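Local coordinates for protein Nsp15 (Middle East respiratory syndrome-related coronavirus, PDB 5YVD) that acts as a hexameric endoribonuclease of coronavirus replication, probably cutting viral RNA on the 3' side of uridylates, as members of the EndoU family do, at residues A[79-84]-A[97-101]; A[308-314]-A[326-330]; A[85-89]-A[155-159]; A[144-148]-A[183-187]. One frame throughout, in Å; residues are numbered along the deposited sequence.

In the fold
Four contacts of one chain illustrate how a multidomain nuclease closes loops of different sizes. From the N terminus, interaction 1 folds 97-101 back on 79-84 across 12 residues of the middle domain. Interaction 3 starts inside that loop and brings strand 86-87 to the hairpin 153-156/159-162, so the two cross; they touch where C80 SG packs on L85 CD1 at 3.9 Å. Interaction 4 opens before interaction 3 has closed, crossing it, and joins the loop before strand 148-149 to the loop after strand 174-178; their nearest atoms stay about 14 Å apart. Interaction 2 follows in series, pairing strands 312-319 and 322-331 of an endoribonuclease-domain hairpin, its centre about 44 Å from that of interaction 1.

Interaction 1. Residues A[79-84]-A[97-101]; sequences ICYKFV and ATIGV
The I99 side chain packs against I79 and Y81, its CG1 3.4 Å from CD1 of I79 and its CG2 3.9 Å from CD2 of Y81. Both isoleucines direct CA-CB toward the other segment, I79 with chi1 and chi2 t, I99 with chi1 m and chi2 t. The I79 CD1 methyl also meets A97 CB at 3.9 Å. Segment 79-84 leaves strand 79-80 extended, then bends at K82, whose positive phi (72/17) brings its CA within 4.6 Å of that of G100. Residues 97-99 are extended (-99/169, -141/166, -137/117) before G100 turns to positive phi (62/40). An ideal CB on G100 would come within 3.0 Å of K82 CG, so glycine suits both the turn and the close approach. One direct hydrogen bond spans the segments, K82 N to I99 O at 2.9 Å, weak because bent to 129°. Water 1 donates to C80 O (2.8 Å) and F83 O (2.5 Å) and accepts from T98 OG1 (2.8 Å) and I99 N (3.1 Å). The arrangement is a water-bridged packing of irregular 97-101 against strand 79-80, outermost in this chain's mixed middle-domain sheet, and against the turn that follows.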
loop_
_atom_site.group_PDB
_atom_site.type_symbol
_atom_site.label_atom_id
_atom_site.label_comp_id
_atom_site.label_asym_id
_atom_site.label_seq_id
_atom_site.Cartn_x
_atom_site.Cartn_y
_atom_site.Cartn_z
ATOM N N ILE A 79 -24.393 -16.200 7.419
ATOM C CA ILE A 79 -24.242 -14.909 8.128
ATOM C C ILE A 79 -24.864 -14.983 9.536
ATOM O O ILE A 79 -25.672 -15.888 9.816
ATOM C CB ILE A 79 -24.891 -13.809 7.274
ATOM C CG1 ILE A 79 -24.744 -12.427 7.893
ATOM C CG2 ILE A 79 -26.360 -14.108 7.035
ATOM C CD1 ILE A 79 -25.021 -11.325 6.884
ATOM N N CYS A 80 -24.478 -14.085 10.440
ATOM C CA CYS A 80 -25.036 -14.129 11.790
ATOM C C CYS A 80 -26.004 -12.948 12.022
ATOM O O CYS A 80 -25.875 -11.891 11.407
ATOM C CB CYS A 80 -23.913 -14.136 12.840
ATOM S SG CYS A 80 -22.938 -15.666 12.995
ATOM N N TYR A 81 -26.972 -13.138 12.924
ATOM C CA TYR A 81 -27.998 -12.138 13.202
ATOM C C TYR A 81 -27.696 -11.335 14.437
ATOM O O TYR A 81 -27.863 -11.808 15.551
ATOM C CB TYR A 81 -29.358 -12.799 13.390
ATOM C CG TYR A 81 -30.517 -11.822 13.561
ATOM C CD1 TYR A 81 -31.109 -11.621 14.810
ATOM C CD2 TYR A 81 -31.034 -11.110 12.466
ATOM C CE1 TYR A 81 -32.172 -10.752 14.971
ATOM C CE2 TYR A 81 -32.103 -10.232 12.623
ATOM C CZ TYR A 81 -32.671 -10.050 13.882
ATOM O OH TYR A 81 -33.753 -9.193 14.047
ATOM N N LYS A 82 -27.263 -10.105 14.216
ATOM C CA LYS A 82 -27.064 -9.122 15.272
ATOM C C LYS A 82 -25.863 -9.445 16.132
ATOM O O LYS A 82 -25.698 -8.885 17.204
ATOM C CB LYS A 82 -28.334 -8.917 16.105
ATOM C CG LYS A 82 -29.326 -7.964 15.455
ATOM C CD LYS A 82 -30.585 -7.836 16.309
ATOM C CE LYS A 82 -31.147 -6.422 16.293
ATOM N NZ LYS A 82 -31.484 -5.982 14.911
ATOM N N PHE A 83 -25.002 -10.312 15.626
ATOM C CA PHE A 83 -23.703 -10.508 16.233
ATOM C C PHE A 83 -22.720 -10.910 15.157
ATOM O O PHE A 83 -23.082 -11.163 14.031
ATOM C CB PHE A 83 -23.743 -11.556 17.376
ATOM C CG PHE A 83 -23.995 -12.971 16.916
ATOM C CD1 PHE A 83 -25.284 -13.413 16.676
ATOM C CD2 PHE A 83 -22.948 -13.858 16.730
ATOM C CE1 PHE A 83 -25.514 -14.701 16.239
ATOM C CE2 PHE A 83 -23.186 -15.159 16.296
ATOM C CZ PHE A 83 -24.467 -15.576 16.052
ATOM N N VAL A 84 -21.464 -10.973 15.534
ATOM C CA VAL A 84 -20.399 -11.283 14.609
ATOM C C VAL A 84 -19.403 -12.138 15.363
ATOM O O VAL A 84 -19.211 -11.965 16.572
ATOM C CB VAL A 84 -19.766 -9.977 14.086
ATOM C CG1 VAL A 84 -18.504 -9.605 14.859
ATOM C CG2 VAL A 84 -19.520 -10.068 12.593
ATOM N N ALA A 97 -20.278 -10.533 5.106
ATOM C CA ALA A 97 -21.301 -9.544 5.406
ATOM C C ALA A 97 -21.747 -9.730 6.833
ATOM O O ALA A 97 -21.438 -10.729 7.455
ATOM C CB ALA A 97 -22.491 -9.672 4.456
ATOM N N THR A 98 -22.513 -8.768 7.325
ATOM C CA THR A 98 -22.953 -8.739 8.701
ATOM C C THR A 98 -24.422 -8.237 8.772
ATOM O O THR A 98 -24.974 -7.732 7.781
ATOM C CB THR A 98 -21.982 -7.847 9.478
ATOM O OG1 THR A 98 -21.885 -8.300 10.827
ATOM C CG2 THR A 98 -22.430 -6.428 9.460
ATOM N N ILE A 99 -25.072 -8.422 9.919
ATOM C CA ILE A 99 -26.459 -7.975 10.114
ATOM C C ILE A 99 -26.628 -7.325 11.480
ATOM O O ILE A 99 -26.443 -7.963 12.524
ATOM C CB ILE A 99 -27.460 -9.128 10.001
ATOM C CG1 ILE A 99 -27.462 -9.705 8.579
ATOM C CG2 ILE A 99 -28.863 -8.645 10.349
ATOM C CD1 ILE A 99 -28.117 -11.060 8.465
ATOM N N GLY A 100 -26.967 -6.041 11.455
ATOM C CA GLY A 100 -27.198 -5.290 12.657
ATOM C C GLY A 100 -25.975 -5.204 13.515
ATOM O O GLY A 100 -26.080 -5.280 14.730
ATOM N N VAL A 101 -24.812 -5.021 12.902
ATOM C CA VAL A 101 -23.565 -4.882 13.673
ATOM C C VAL A 101 -22.717 -3.669 13.269
ATOM O O VAL A 101 -22.214 -2.968 14.133
ATOM C CB VAL A 101 -22.708 -6.158 13.555
ATOM C CG1 VAL A 101 -21.405 -6.002 14.306
ATOM C CG2 VAL A 101 -23.461 -7.348 14.100
HETATM O O HOH W 1 -23.554 -10.414 11.683
#

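Interaction 2. Residues A[308-314]-A[326-330]; sequences LGVVSKV and FMLWC
An antiparallel hairpin shows register set by backbone bonds, and strand 326-330 can be followed residue by residue against 308-314. The axes of strands 312-314 and 326-330 approach to 4.9 Å with directions 165° apart. F326 turns its ring (chi1 m) away to stack on F338, while its O receives a CA-H...O contact from V314 CA at 3.4 Å. M327, with all three chi angles m, pairs with V314 as a non-hydrogen-bonded pair, CA atoms 4.8 Å apart; its SD lies 3.6 Å from V314 CG2, and its CE 3.7 Å from S312 OG. L328 N donates to K313 O at 2.9 Å (158°), and its side chain (t, p) goes to the opposite face from M327 and W329, packing on V335 and F338 of strand 334-340. W329, chi1 m and chi2 77°, lays its indole over S312: S312 CB stands 4.3 Å from the centroid of the W329 six-membered ring, 13° off the normal, a CH-pi contact. C330 N donates to V311 O at 2.9 Å (163°). C330 CB lies 3.1 Å from V310 O and C330 SG 4.2 Å from L308 CD2, where the irregular 308-311, ahead of strand 312-314, bends around the cysteine. Backbone amides thus supply the directional bonds, while the side chains add apolar, sulfur and CH-pi packing: no salt bridge spans the two segments.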
loop_
_atom_site.group_PDB
_atom_site.type_symbol
_atom_site.label_atom_id
_atom_site.label_comp_id
_atom_site.label_asym_id
_atom_site.label_seq_id
_atom_site.Cartn_x
_atom_site.Cartn_y
_atom_site.Cartn_z
ATOM N N LEU A 308 -13.761 -56.452 4.657
ATOM C CA LEU A 308 -12.373 -56.558 4.237
ATOM C C LEU A 308 -12.280 -57.384 2.950
ATOM O O LEU A 308 -11.196 -57.542 2.380
ATOM C CB LEU A 308 -11.529 -57.171 5.365
ATOM C CG LEU A 308 -11.594 -56.451 6.731
ATOM C CD1 LEU A 308 -10.749 -57.174 7.774
ATOM C CD2 LEU A 308 -11.168 -54.993 6.600
ATOM N N GLY A 309 -13.433 -57.903 2.511
ATOM C CA GLY A 309 -13.552 -58.615 1.252
ATOM C C GLY A 309 -13.343 -57.720 0.054
ATOM O O GLY A 309 -12.555 -58.047 -0.823
ATOM N N VAL A 310 -14.025 -56.580 0.001
ATOM C CA VAL A 310 -14.007 -55.766 -1.222
ATOM C C VAL A 310 -12.678 -55.029 -1.437
ATOM O O VAL A 310 -12.130 -54.446 -0.519
ATOM C CB VAL A 310 -15.211 -54.801 -1.294
ATOM C CG1 VAL A 310 -15.101 -53.685 -0.264
ATOM C CG2 VAL A 310 -15.355 -54.239 -2.708
ATOM N N VAL A 311 -12.184 -55.063 -2.666
ATOM C CA VAL A 311 -10.907 -54.442 -3.019
ATOM C C VAL A 311 -10.945 -52.917 -2.901
ATOM O O VAL A 311 -9.953 -52.291 -2.508
ATOM C CB VAL A 311 -10.490 -54.830 -4.468
ATOM C CG1 VAL A 311 -9.359 -53.942 -4.997
ATOM C CG2 VAL A 311 -10.112 -56.309 -4.533
ATOM N N SER A 312 -12.081 -52.332 -3.277
ATOM C CA SER A 312 -12.258 -50.877 -3.281
ATOM C C SER A 312 -13.697 -50.441 -3.014
ATOM O O SER A 312 -14.646 -51.083 -3.475
ATOM C CB SER A 312 -11.876 -50.288 -4.645
ATOM O OG SER A 312 -12.267 -48.930 -4.737
ATOM N N LYS A 313 -13.837 -49.343 -2.270
ATOM C CA LYS A 313 -15.124 -48.925 -1.732
ATOM C C LYS A 313 -15.050 -47.486 -1.205
ATOM O O LYS A 313 -14.177 -47.167 -0.401
ATOM C CB LYS A 313 -15.455 -49.888 -0.586
ATOM C CG LYS A 313 -16.480 -49.398 0.417
ATOM C CD LYS A 313 -17.875 -49.951 0.199
ATOM C CE LYS A 313 -18.849 -49.211 1.101
ATOM N NZ LYS A 313 -20.242 -49.698 0.952
ATOM N N VAL A 314 -15.962 -46.634 -1.682
ATOM C CA VAL A 314 -16.269 -45.353 -1.059
ATOM C C VAL A 314 -17.178 -45.601 0.151
ATOM O O VAL A 314 -18.305 -46.057 -0.008
ATOM C CB VAL A 314 -17.025 -44.389 -2.014
ATOM C CG1 VAL A 314 -17.298 -43.062 -1.320
ATOM C CG2 VAL A 314 -16.272 -44.164 -3.323
ATOM N N PHE A 326 -14.696 -41.646 2.625
ATOM C CA PHE A 326 -13.351 -42.156 2.635
ATOM C C PHE A 326 -13.251 -43.179 1.552
ATOM O O PHE A 326 -14.244 -43.830 1.231
ATOM C CB PHE A 326 -13.075 -42.909 3.921
ATOM C CG PHE A 326 -13.234 -42.093 5.162
ATOM C CD1 PHE A 326 -14.494 -41.768 5.640
ATOM C CD2 PHE A 326 -12.116 -41.691 5.888
ATOM C CE1 PHE A 326 -14.630 -41.031 6.806
ATOM C CE2 PHE A 326 -12.250 -40.951 7.049
ATOM C CZ PHE A 326 -13.505 -40.618 7.509
ATOM N N MET A 327 -12.046 -43.363 1.028
ATOM C CA MET A 327 -11.757 -44.554 0.259
ATOM C C MET A 327 -11.217 -45.619 1.212
ATOM O O MET A 327 -10.494 -45.298 2.162
ATOM C CB MET A 327 -10.750 -44.239 -0.827
ATOM C CG MET A 327 -11.296 -43.292 -1.889
ATOM S SD MET A 327 -12.735 -43.961 -2.740
ATOM C CE MET A 327 -12.096 -45.511 -3.378
ATOM N N LEU A 328 -11.625 -46.871 0.979
ATOM C CA LEU A 328 -11.063 -48.031 1.659
ATOM C C LEU A 328 -10.597 -49.057 0.638
ATOM O O LEU A 328 -11.414 -49.648 -0.068
ATOM C CB LEU A 328 -12.073 -48.689 2.599
ATOM C CG LEU A 328 -11.551 -49.943 3.343
ATOM C CD1 LEU A 328 -10.341 -49.645 4.237
ATOM C CD2 LEU A 328 -12.643 -50.633 4.166
ATOM N N TRP A 329 -9.285 -49.275 0.584
ATOM C CA TRP A 329 -8.695 -50.271 -0.298
ATOM C C TRP A 329 -8.299 -51.504 0.498
ATOM O O TRP A 329 -7.661 -51.370 1.544
ATOM C CB TRP A 329 -7.473 -49.677 -0.987
ATOM C CG TRP A 329 -7.827 -48.544 -1.915
ATOM C CD1 TRP A 329 -8.139 -47.246 -1.570
ATOM C CD2 TRP A 329 -7.919 -48.614 -3.339
ATOM N NE1 TRP A 329 -8.411 -46.513 -2.699
ATOM C CE2 TRP A 329 -8.285 -47.328 -3.799
ATOM C CE3 TRP A 329 -7.728 -49.639 -4.274
ATOM C CZ2 TRP A 329 -8.458 -47.044 -5.158
ATOM C CZ3 TRP A 329 -7.895 -49.355 -5.621
ATOM C CH2 TRP A 329 -8.257 -48.069 -6.052
ATOM N N CYS A 330 -8.672 -52.693 0.010
ATOM C CA CYS A 330 -8.330 -53.956 0.689
ATOM C C CYS A 330 -7.669 -54.976 -0.219
ATOM O O CYS A 330 -7.802 -54.905 -1.434
ATOM C CB CYS A 330 -9.570 -54.584 1.303
ATOM S SG CYS A 330 -10.207 -53.666 2.714
#

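Interaction 3. Residues A[85-89]-A[155-159]; sequences LWDYE and YFNGA
Only short pieces of regular backbone meet here: strand 86-87 leads into Y88 and E89, whose backbone turns to helix-like angles (-79/-28 and -66/-48), while strand 155-156 runs into a type I' beta turn from F156 to A159. The turn is closed by paired hydrogen bonds, F156 N to A159 O at 2.8 Å and A159 N to F156 O at 2.9 Å. N157 (49/38) and G158 (98/-20) fill its corners. The nearest CA atoms are those of Y88 and G158, 5.1 Å apart. Y88, chi1 m, lays one ring face over the N157-G158 peptide, with CE1 3.6 Å from N157 C and CD1 3.4 Å from G158 N; an ideal CB on G158 would fall 3.3 Å from Y88 CG, and the turn's backbone angles themselves call for glycine. Y155, chi1 t, reaches across to accept a hydrogen bond from Y88 N at its OH, 3.1 Å and 162°. Its ring edge meets Y88, CE1 to CD1 4.1 Å. Water 2 joins Y88 OH (2.6 Å) to N157 OD1 (2.7 Å), donating to the latter. N157 ND2 hydrogen-bonds T278 OG1 of the second subunit, and D87 forms a salt bridge with R90. The type I' turn, characteristic of two-residue beta hairpins, joins 153-156 to 159-162, packs on Y88 and forms part of a subunit interface of the hexamer.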
loop_
_atom_site.group_PDB
_atom_site.type_symbol
_atom_site.label_atom_id
_atom_site.label_comp_id
_atom_site.label_asym_id
_atom_site.label_seq_id
_atom_site.Cartn_x
_atom_site.Cartn_y
_atom_site.Cartn_z
ATOM N N LEU A 85 -18.807 -13.086 14.657
ATOM C CA LEU A 85 -17.966 -14.087 15.281
ATOM C C LEU A 85 -16.554 -13.941 14.784
ATOM O O LEU A 85 -16.325 -13.997 13.566
ATOM C CB LEU A 85 -18.494 -15.467 14.944
ATOM C CG LEU A 85 -19.778 -15.906 15.666
ATOM C CD1 LEU A 85 -20.161 -17.313 15.220
ATOM C CD2 LEU A 85 -19.631 -15.892 17.182
ATOM N N TRP A 86 -15.614 -13.741 15.717
ATOM C CA TRP A 86 -14.183 -13.602 15.378
ATOM C C TRP A 86 -13.508 -14.958 15.364
ATOM O O TRP A 86 -13.678 -15.739 16.303
ATOM C CB TRP A 86 -13.457 -12.672 16.356
ATOM C CG TRP A 86 -12.103 -12.187 15.880
ATOM C CD1 TRP A 86 -10.878 -12.512 16.400
ATOM C CD2 TRP A 86 -11.842 -11.269 14.804
ATOM N NE1 TRP A 86 -9.872 -11.846 15.719
ATOM C CE2 TRP A 86 -10.434 -11.086 14.734
ATOM C CE3 TRP A 86 -12.655 -10.577 13.900
ATOM C CZ2 TRP A 86 -9.831 -10.256 13.790
ATOM C CZ3 TRP A 86 -12.035 -9.713 12.957
ATOM C CH2 TRP A 86 -10.647 -9.576 12.915
ATOM N N ASP A 87 -12.780 -15.229 14.279
ATOM C CA ASP A 87 -11.885 -16.385 14.177
ATOM C C ASP A 87 -10.411 -15.972 14.457
ATOM O O ASP A 87 -9.766 -15.266 13.646
ATOM C CB ASP A 87 -12.021 -17.024 12.795
ATOM C CG ASP A 87 -11.148 -18.264 12.638
ATOM O OD1 ASP A 87 -10.042 -18.275 13.205
ATOM O OD2 ASP A 87 -11.552 -19.208 11.933
ATOM N N TYR A 88 -9.879 -16.431 15.589
ATOM C CA TYR A 88 -8.610 -15.911 16.078
ATOM C C TYR A 88 -7.414 -16.507 15.343
ATOM O O TYR A 88 -6.366 -15.884 15.230
ATOM C CB TYR A 88 -8.457 -16.140 17.582
ATOM C CG TYR A 88 -9.347 -15.286 18.461
ATOM C CD1 TYR A 88 -10.723 -15.467 18.479
ATOM C CD2 TYR A 88 -8.817 -14.319 19.301
ATOM C CE1 TYR A 88 -11.542 -14.701 19.300
ATOM C CE2 TYR A 88 -9.635 -13.542 20.120
ATOM C CZ TYR A 88 -11.002 -13.744 20.125
ATOM O OH TYR A 88 -11.851 -12.989 20.942
ATOM N N GLU A 89 -7.546 -17.716 14.845
ATOM C CA GLU A 89 -6.467 -18.286 14.077
ATOM C C GLU A 89 -6.341 -17.452 12.805
ATOM O O GLU A 89 -5.252 -17.036 12.454
ATOM C CB GLU A 89 -6.766 -19.742 13.749
ATOM C CG GLU A 89 -5.687 -20.466 12.944
ATOM C CD GLU A 89 -6.231 -21.720 12.242
ATOM O OE1 GLU A 89 -7.467 -21.837 12.092
ATOM O OE2 GLU A 89 -5.430 -22.587 11.834
ATOM N N TYR A 155 -15.921 -23.323 21.103
ATOM C CA TYR A 155 -14.888 -22.345 20.873
ATOM C C TYR A 155 -15.157 -21.156 21.774
ATOM O O TYR A 155 -16.298 -20.752 21.897
ATOM C CB TYR A 155 -14.971 -21.929 19.419
ATOM C CG TYR A 155 -13.846 -21.074 18.900
ATOM C CD1 TYR A 155 -13.914 -19.678 18.934
ATOM C CD2 TYR A 155 -12.736 -21.659 18.319
ATOM C CE1 TYR A 155 -12.893 -18.905 18.400
ATOM C CE2 TYR A 155 -11.708 -20.893 17.804
ATOM C CZ TYR A 155 -11.786 -19.527 17.840
ATOM O OH TYR A 155 -10.741 -18.820 17.308
ATOM N N PHE A 156 -14.124 -20.610 22.415
ATOM C CA PHE A 156 -14.284 -19.384 23.217
ATOM C C PHE A 156 -13.009 -18.516 23.213
ATOM O O PHE A 156 -11.944 -18.974 23.642
ATOM C CB PHE A 156 -14.711 -19.735 24.656
ATOM C CG PHE A 156 -14.941 -18.537 25.550
ATOM C CD1 PHE A 156 -15.744 -17.473 25.137
ATOM C CD2 PHE A 156 -14.382 -18.489 26.828
ATOM C CE1 PHE A 156 -15.955 -16.390 25.966
ATOM C CE2 PHE A 156 -14.593 -17.406 27.665
ATOM C CZ PHE A 156 -15.379 -16.359 27.236
ATOM N N ASN A 157 -13.124 -17.277 22.712
ATOM C CA ASN A 157 -11.997 -16.339 22.647
ATOM C C ASN A 157 -10.691 -16.936 22.041
ATOM O O ASN A 157 -9.594 -16.633 22.500
ATOM C CB ASN A 157 -11.700 -15.767 24.043
ATOM C CG ASN A 157 -12.860 -14.971 24.633
ATOM O OD1 ASN A 157 -13.760 -14.502 23.926
ATOM N ND2 ASN A 157 -12.836 -14.805 25.949
ATOM N N GLY A 158 -10.807 -17.779 21.024
ATOM C CA GLY A 158 -9.639 -18.419 20.435
ATOM C C GLY A 158 -9.337 -19.841 20.902
ATOM O O GLY A 158 -8.624 -20.569 20.212
ATOM N N ALA A 159 -9.865 -20.245 22.058
ATOM C CA ALA A 159 -9.588 -21.586 22.630
ATOM C C ALA A 159 -10.686 -22.604 22.433
ATOM O O ALA A 159 -11.855 -22.258 22.259
ATOM C CB ALA A 159 -9.313 -21.485 24.130
HETATM O O HOH W 2 -14.322 -13.516 21.529
#

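Interaction 4. Residues A[144-148]-A[183-187]; sequences KYPCM and FIDPT
Aromatic and apolar packing dominates, the plain surface contact of two proline-containing loops that run roughly alongside, end-to-end directions (CA 145-148 and 183-186) 39° apart. Both are extended, polyproline-II-like at P146 (-63/134) and P186 (-56/139). The rings of Y145 and F183, both chi1 m, lie near parallel (13°) but slid apart, centroids 4.7 Å from each other and CD1 of Y145 3.5 Å from CE2 of F183. Y145 CB makes a CH-pi contact over the F183 face, 4.1 Å from its centroid. P146 CD touches F183 CB at 3.7 Å, and P146 CB meets P186 CD at 3.9 Å, while M148 CG packs on P186 CB at 3.8 Å. The CA atoms of P146 and D185, and of M148 and P186, are 5.4 Å apart. Polar linkage is indirect, water 3 donating to P146 O (2.6 Å) and I184 O (2.8 Å). M148 and I184 hydrogen-bond through their backbones to L175 and K177 of strand 174-178, and Y145 and F183 rest on M129 and F128 of helix 124-129.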
loop_
_atom_site.group_PDB
_atom_site.type_symbol
_atom_site.label_atom_id
_atom_site.label_comp_id
_atom_site.label_asym_id
_atom_site.label_seq_id
_atom_site.Cartn_x
_atom_site.Cartn_y
_atom_site.Cartn_z
ATOM N N LYS A 144 -39.546 -29.364 22.039
ATOM C CA LYS A 144 -39.191 -30.693 21.609
ATOM C C LYS A 144 -38.880 -30.746 20.125
ATOM O O LYS A 144 -38.867 -31.821 19.533
ATOM C CB LYS A 144 -40.308 -31.688 21.999
ATOM C CG LYS A 144 -39.772 -33.020 22.515
ATOM C CD LYS A 144 -40.809 -33.836 23.272
ATOM C CE LYS A 144 -41.307 -33.120 24.522
ATOM N NZ LYS A 144 -42.232 -33.972 25.315
ATOM N N TYR A 145 -38.568 -29.603 19.529
ATOM C CA TYR A 145 -38.272 -29.572 18.098
ATOM C C TYR A 145 -37.090 -30.511 17.788
ATOM O O TYR A 145 -36.289 -30.843 18.689
ATOM C CB TYR A 145 -37.971 -28.145 17.647
ATOM C CG TYR A 145 -39.106 -27.180 17.878
ATOM C CD1 TYR A 145 -40.251 -27.229 17.091
ATOM C CD2 TYR A 145 -39.040 -26.215 18.873
ATOM C CE1 TYR A 145 -41.302 -26.347 17.282
ATOM C CE2 TYR A 145 -40.093 -25.318 19.080
ATOM C CZ TYR A 145 -41.229 -25.393 18.277
ATOM O OH TYR A 145 -42.300 -24.538 18.465
ATOM N N PRO A 146 -36.972 -30.949 16.522
ATOM C CA PRO A 146 -35.857 -31.828 16.164
ATOM C C PRO A 146 -34.539 -31.109 16.362
ATOM O O PRO A 146 -34.392 -29.957 15.937
ATOM C CB PRO A 146 -36.092 -32.130 14.675
ATOM C CG PRO A 146 -37.485 -31.686 14.374
ATOM C CD PRO A 146 -37.767 -30.571 15.340
ATOM N N CYS A 147 -33.584 -31.784 16.988
ATOM C CA CYS A 147 -32.420 -31.099 17.514
ATOM C C CYS A 147 -31.138 -31.865 17.316
ATOM O O CYS A 147 -31.029 -32.995 17.744
ATOM C CB CYS A 147 -32.630 -30.854 19.006
ATOM S SG CYS A 147 -31.126 -30.477 19.909
ATOM N N MET A 148 -30.160 -31.224 16.684
ATOM C CA MET A 148 -28.793 -31.707 16.680
ATOM C C MET A 148 -28.099 -31.282 17.989
ATOM O O MET A 148 -28.048 -30.104 18.317
ATOM C CB MET A 148 -28.036 -31.113 15.510
ATOM C CG MET A 148 -28.692 -31.269 14.153
ATOM S SD MET A 148 -28.226 -29.937 13.009
ATOM C CE MET A 148 -28.554 -30.842 11.496
ATOM N N PHE A 183 -38.275 -27.555 10.180
ATOM C CA PHE A 183 -37.094 -28.094 10.851
ATOM C C PHE A 183 -36.519 -29.314 10.152
ATOM O O PHE A 183 -37.261 -30.151 9.697
ATOM C CB PHE A 183 -37.435 -28.487 12.259
ATOM C CG PHE A 183 -37.645 -27.329 13.170
ATOM C CD1 PHE A 183 -36.585 -26.819 13.917
ATOM C CD2 PHE A 183 -38.886 -26.773 13.311
ATOM C CE1 PHE A 183 -36.759 -25.767 14.793
ATOM C CE2 PHE A 183 -39.080 -25.718 14.174
ATOM C CZ PHE A 183 -38.010 -25.208 14.918
ATOM N N ILE A 184 -35.198 -29.404 10.075
ATOM C CA ILE A 184 -34.526 -30.623 9.623
ATOM C C ILE A 184 -34.329 -31.615 10.781
ATOM O O ILE A 184 -33.975 -31.223 11.909
ATOM C CB ILE A 184 -33.176 -30.264 8.984
ATOM C CG1 ILE A 184 -33.426 -29.761 7.564
ATOM C CG2 ILE A 184 -32.201 -31.439 8.981
ATOM C CD1 ILE A 184 -32.345 -28.833 7.060
ATOM N N ASP A 185 -34.565 -32.897 10.486
ATOM C CA ASP A 185 -34.346 -33.989 11.445
ATOM C C ASP A 185 -32.896 -34.499 11.437
ATOM O O ASP A 185 -32.429 -35.015 10.421
ATOM C CB ASP A 185 -35.309 -35.147 11.182
ATOM C CG ASP A 185 -36.670 -34.930 11.849
ATOM O OD1 ASP A 185 -36.996 -35.677 12.804
ATOM O OD2 ASP A 185 -37.396 -33.990 11.441
ATOM N N PRO A 186 -32.190 -34.373 12.581
ATOM C CA PRO A 186 -30.763 -34.724 12.697
ATOM C C PRO A 186 -30.442 -36.152 12.298
ATOM O O PRO A 186 -31.177 -37.053 12.637
ATOM C CB PRO A 186 -30.505 -34.604 14.211
ATOM C CG PRO A 186 -31.841 -34.869 14.852
ATOM C CD PRO A 186 -32.783 -34.140 13.920
ATOM N N THR A 187 -29.345 -36.352 11.586
ATOM C CA THR A 187 -28.777 -37.681 11.436
ATOM C C THR A 187 -27.790 -37.859 12.585
ATOM O O THR A 187 -26.879 -37.043 12.735
ATOM C CB THR A 187 -28.019 -37.803 10.105
ATOM O OG1 THR A 187 -28.749 -37.129 9.065
ATOM C CG2 THR A 187 -27.801 -39.272 9.744
HETATM O O HOH W 3 -33.418 -29.130 13.679
#